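Decapping nuclease RAI1 (Scheffersomyces stipitis, PDB 5BTO) removes NAD caps and other 5'-end caps from RNA with the help of divalent metal ions, and binds and stimulates the exoribonuclease RAT1. Local coordinates at residues A[72-80]-A[210-218]. Residues are numbered along the deposited sequence; the frame is centred on the assembly and turned at random.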
loop_
_atom_site.group_PDB
_atom_site.type_symbol
_atom_site.label_atom_id
_atom_site.label_comp_id
_atom_site.label_asym_id
_atom_site.label_seq_id
_atom_site.Cartn_x
_atom_site.Cartn_y
_atom_site.Cartn_z
ATOM N N TYR A 72 -38.945 -24.389 -11.410
ATOM C CA TYR A 72 -37.510 -24.617 -11.547
ATOM C C TYR A 72 -37.180 -25.560 -12.698
ATOM O O TYR A 72 -36.163 -25.400 -13.375
ATOM C CB TYR A 72 -36.923 -25.159 -10.243
ATOM C CG TYR A 72 -35.500 -25.647 -10.381
ATOM C CD1 TYR A 72 -34.447 -24.751 -10.519
ATOM C CD2 TYR A 72 -35.208 -27.002 -10.367
ATOM C CE1 TYR A 72 -33.143 -25.194 -10.645
ATOM C CE2 TYR A 72 -33.906 -27.455 -10.496
ATOM C CZ TYR A 72 -32.878 -26.547 -10.634
ATOM O OH TYR A 72 -31.582 -26.993 -10.761
ATOM N N ALA A 73 -38.055 -26.536 -12.913
ATOM C CA ALA A 73 -37.848 -27.572 -13.917
ATOM C C ALA A 73 -37.635 -27.018 -15.324
ATOM O O ALA A 73 -36.994 -27.659 -16.159
ATOM C CB ALA A 73 -39.021 -28.548 -13.908
ATOM N N LYS A 74 -38.173 -25.830 -15.584
ATOM C CA LYS A 74 -38.150 -25.272 -16.931
ATOM C C LYS A 74 -37.160 -24.121 -17.070
ATOM O O LYS A 74 -37.130 -23.452 -18.102
ATOM C CB LYS A 74 -39.542 -24.783 -17.328
ATOM C CG LYS A 74 -40.671 -25.759 -17.050
ATOM C CD LYS A 74 -42.010 -25.072 -17.262
ATOM C CE LYS A 74 -41.998 -23.682 -16.632
ATOM N NZ LYS A 74 -43.218 -22.886 -16.954
ATOM N N PHE A 75 -36.354 -23.888 -16.038
ATOM C CA PHE A 75 -35.387 -22.792 -16.073
ATOM C C PHE A 75 -34.560 -22.860 -17.348
ATOM O O PHE A 75 -33.889 -23.858 -17.610
ATOM C CB PHE A 75 -34.475 -22.829 -14.845
ATOM C CG PHE A 75 -33.520 -21.663 -14.753
ATOM C CD1 PHE A 75 -33.913 -20.388 -15.137
ATOM C CD2 PHE A 75 -32.237 -21.839 -14.254
ATOM C CE1 PHE A 75 -33.042 -19.321 -15.040
ATOM C CE2 PHE A 75 -31.363 -20.771 -14.153
ATOM C CZ PHE A 75 -31.766 -19.512 -14.547
ATOM N N LYS A 76 -34.629 -21.803 -18.150
ATOM C CA LYS A 76 -33.832 -21.721 -19.368
ATOM C C LYS A 76 -32.529 -20.995 -19.062
ATOM O O LYS A 76 -32.469 -19.764 -19.063
ATOM C CB LYS A 76 -34.609 -21.014 -20.477
ATOM C CG LYS A 76 -33.863 -20.919 -21.797
ATOM C CD LYS A 76 -34.825 -20.913 -22.971
ATOM C CE LYS A 76 -35.845 -19.793 -22.857
ATOM N NZ LYS A 76 -36.873 -19.880 -23.934
ATOM N N LYS A 77 -31.491 -21.776 -18.787
ATOM C CA LYS A 77 -30.226 -21.254 -18.290
ATOM C C LYS A 77 -29.184 -21.223 -19.398
ATOM O O LYS A 77 -28.863 -22.248 -19.994
ATOM C CB LYS A 77 -29.738 -22.111 -17.116
ATOM C CG LYS A 77 -28.417 -21.682 -16.498
ATOM C CD LYS A 77 -28.016 -22.638 -15.379
ATOM C CE LYS A 77 -26.598 -22.383 -14.894
ATOM N NZ LYS A 77 -26.448 -21.039 -14.277
ATOM N N ILE A 78 -28.663 -20.037 -19.676
ATOM C CA ILE A 78 -27.653 -19.867 -20.707
ATOM C C ILE A 78 -26.340 -20.502 -20.246
ATOM O O ILE A 78 -25.948 -20.348 -19.089
ATOM C CB ILE A 78 -27.451 -18.369 -21.026
ATOM C CG1 ILE A 78 -26.635 -18.181 -22.306
ATOM C CG2 ILE A 78 -26.820 -17.642 -19.841
ATOM C CD1 ILE A 78 -26.545 -16.735 -22.749
ATOM N N PRO A 79 -25.665 -21.236 -21.147
ATOM C CA PRO A 79 -24.404 -21.906 -20.802
ATOM C C PRO A 79 -23.372 -20.897 -20.307
ATOM O O PRO A 79 -23.111 -19.906 -20.986
ATOM C CB PRO A 79 -23.959 -22.521 -22.132
ATOM C CG PRO A 79 -25.217 -22.675 -22.918
ATOM C CD PRO A 79 -26.069 -21.500 -22.539
ATOM N N GLU A 80 -22.796 -21.150 -19.136
ATOM C CA GLU A 80 -21.937 -20.169 -18.476
ATOM C C GLU A 80 -20.731 -19.750 -19.324
ATOM O O GLU A 80 -20.154 -18.683 -19.109
ATOM C CB GLU A 80 -21.494 -20.678 -17.099
ATOM C CG GLU A 80 -20.965 -19.593 -16.167
ATOM C CD GLU A 80 -22.002 -18.526 -15.833
ATOM O OE1 GLU A 80 -23.160 -18.639 -16.292
ATOM O OE2 GLU A 80 -21.656 -17.567 -15.107
ATOM N N MET A 210 -42.503 -18.749 -17.531
ATOM C CA MET A 210 -41.191 -19.381 -17.617
ATOM C C MET A 210 -40.087 -18.400 -17.241
ATOM O O MET A 210 -40.184 -17.207 -17.527
ATOM C CB MET A 210 -40.950 -19.932 -19.023
ATOM C CG MET A 210 -39.634 -20.679 -19.188
ATOM S SD MET A 210 -39.483 -21.451 -20.814
ATOM C CE MET A 210 -37.876 -22.224 -20.688
ATOM N N VAL A 211 -39.039 -18.910 -16.600
ATOM C CA VAL A 211 -37.924 -18.081 -16.145
ATOM C C VAL A 211 -36.662 -18.383 -16.944
ATOM O O VAL A 211 -36.375 -19.544 -17.253
ATOM C CB VAL A 211 -37.633 -18.309 -14.650
ATOM C CG1 VAL A 211 -36.396 -17.532 -14.217
ATOM C CG2 VAL A 211 -38.835 -17.916 -13.815
ATOM N N ASN A 212 -35.909 -17.334 -17.271
ATOM C CA ASN A 212 -34.686 -17.474 -18.051
ATOM C C ASN A 212 -33.624 -16.464 -17.629
ATOM O O ASN A 212 -33.930 -15.444 -16.999
ATOM C CB ASN A 212 -34.977 -17.315 -19.548
ATOM C CG ASN A 212 -35.105 -15.857 -19.968
ATOM O OD1 ASN A 212 -34.108 -15.185 -20.232
ATOM N ND2 ASN A 212 -36.336 -15.367 -20.040
ATOM N N ASN A 213 -32.372 -16.741 -17.975
ATOM C CA ASN A 213 -31.309 -15.774 -17.715
ATOM C C ASN A 213 -30.616 -15.312 -18.996
ATOM O O ASN A 213 -29.515 -14.762 -18.955
ATOM C CB ASN A 213 -30.300 -16.302 -16.685
ATOM C CG ASN A 213 -29.451 -17.438 -17.220
ATOM O OD1 ASN A 213 -29.653 -17.915 -18.336
ATOM N ND2 ASN A 213 -28.479 -17.866 -16.424
ATOM N N TYR A 214 -31.275 -15.538 -20.130
ATOM C CA TYR A 214 -30.808 -15.011 -21.407
ATOM C C TYR A 214 -31.028 -13.508 -21.483
ATOM O O TYR A 214 -30.149 -12.759 -21.912
ATOM C CB TYR A 214 -31.544 -15.677 -22.568
ATOM C CG TYR A 214 -30.973 -17.012 -22.963
ATOM C CD1 TYR A 214 -31.244 -18.152 -22.216
ATOM C CD2 TYR A 214 -30.162 -17.139 -24.083
ATOM C CE1 TYR A 214 -30.724 -19.381 -22.574
ATOM C CE2 TYR A 214 -29.635 -18.367 -24.451
ATOM C CZ TYR A 214 -29.920 -19.482 -23.693
ATOM O OH TYR A 214 -29.402 -20.703 -24.052
ATOM N N GLU A 215 -32.210 -13.073 -21.060
ATOM C CA GLU A 215 -32.595 -11.675 -21.202
ATOM C C GLU A 215 -31.827 -10.778 -20.246
ATOM O O GLU A 215 -31.831 -11.000 -19.033
ATOM C CB GLU A 215 -34.104 -11.506 -20.999
ATOM C CG GLU A 215 -34.948 -12.122 -22.099
ATOM C CD GLU A 215 -36.429 -12.048 -21.799
ATOM O OE1 GLU A 215 -36.844 -12.525 -20.724
ATOM O OE2 GLU A 215 -37.177 -11.506 -22.637
ATOM N N GLN A 216 -31.168 -9.767 -20.810
ATOM C CA GLN A 216 -30.413 -8.790 -20.036
ATOM C C GLN A 216 -30.626 -7.395 -20.593
ATOM O O GLN A 216 -30.600 -7.197 -21.808
ATOM C CB GLN A 216 -28.915 -9.092 -20.086
ATOM C CG GLN A 216 -28.486 -10.361 -19.398
ATOM C CD GLN A 216 -26.981 -10.520 -19.420
ATOM O OE1 GLN A 216 -26.301 -9.965 -20.286
ATOM N NE2 GLN A 216 -26.452 -11.272 -18.465
ATOM N N TYR A 217 -30.814 -6.429 -19.698
ATOM C CA TYR A 217 -30.885 -5.021 -20.075
ATOM C C TYR A 217 -29.643 -4.336 -19.515
ATOM O O TYR A 217 -29.382 -4.398 -18.307
ATOM C CB TYR A 217 -32.159 -4.383 -19.512
ATOM C CG TYR A 217 -32.263 -2.884 -19.737
ATOM C CD1 TYR A 217 -32.523 -2.368 -20.999
ATOM C CD2 TYR A 217 -32.114 -1.993 -18.688
ATOM C CE1 TYR A 217 -32.620 -1.007 -21.209
ATOM C CE2 TYR A 217 -32.214 -0.622 -18.887
ATOM C CZ TYR A 217 -32.467 -0.137 -20.151
ATOM O OH TYR A 217 -32.575 1.218 -20.353
ATOM N N ILE A 218 -28.852 -3.720 -20.388
ATOM C CA ILE A 218 -27.552 -3.193 -19.971
ATOM C C ILE A 218 -27.511 -1.686 -20.143
ATOM O O ILE A 218 -27.672 -1.177 -21.258
ATOM C CB ILE A 218 -26.393 -3.797 -20.799
ATOM C CG1 ILE A 218 -26.473 -5.323 -20.828
ATOM C CG2 ILE A 218 -25.023 -3.327 -20.260
ATOM C CD1 ILE A 218 -26.278 -5.967 -19.481
HETATM O O HOH W 1 -30.078 -23.124 -22.914
#
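Lys76 and Asn212 face each other at the middle of a short parallel pairing between 72-80 and 210-218. Lys76 N donates to Val211 O (3.0 Å), and Asn213 N returns a bond to Lys76 O (3.2 Å). The pairing then passes to a side chain. Asn213 OD1 takes Ile78 N on a lone pair, in the carbonyl plane, at 2.7 Å, with the N-H pointing almost straight at the oxygen (175°). With CG between its backbone N and carbonyl carbon (chi1 70°), the Asn213 side chain reaches 72-80. Its buried oxygen thus stands in for a backbone carbonyl.

Tyr214 can be followed outward. Beyond CB the ring comes nearer to 72-80. CD1 and CE1 meet Lys76 CG, CE1 at 3.6 Å. CD2 and CE2 lie against CD1 and CG1 of Ile78. Ile78 CB sits over the ring centre, 3.8 Å from the centroid, a CH-pi contact. At the tip, OH touches Pro79 CD and shares a water with Lys77 O, the water lying 2.8 Å from Tyr214 OH. Cut back to alanine, Tyr214 would probably leave the Ile78 side chain without the ring it packs on and the water without its hydroxyl partner.

Phe75 turns its edge to Val211 O, with CD1 3.4 Å away. Phe180 and Tyr183 of helix 169-188 also meet its ring. Asn212 OD1 accepts from Glu215 N, an Asx motif just before strand 216-225. The arrangement is a single parallel beta bridge between two loops, extended by an asparagine side chain, in a PD-(D/E)XK nuclease fold, with the side chain of Val211 about 7 Å from that of metal-binding Glu186.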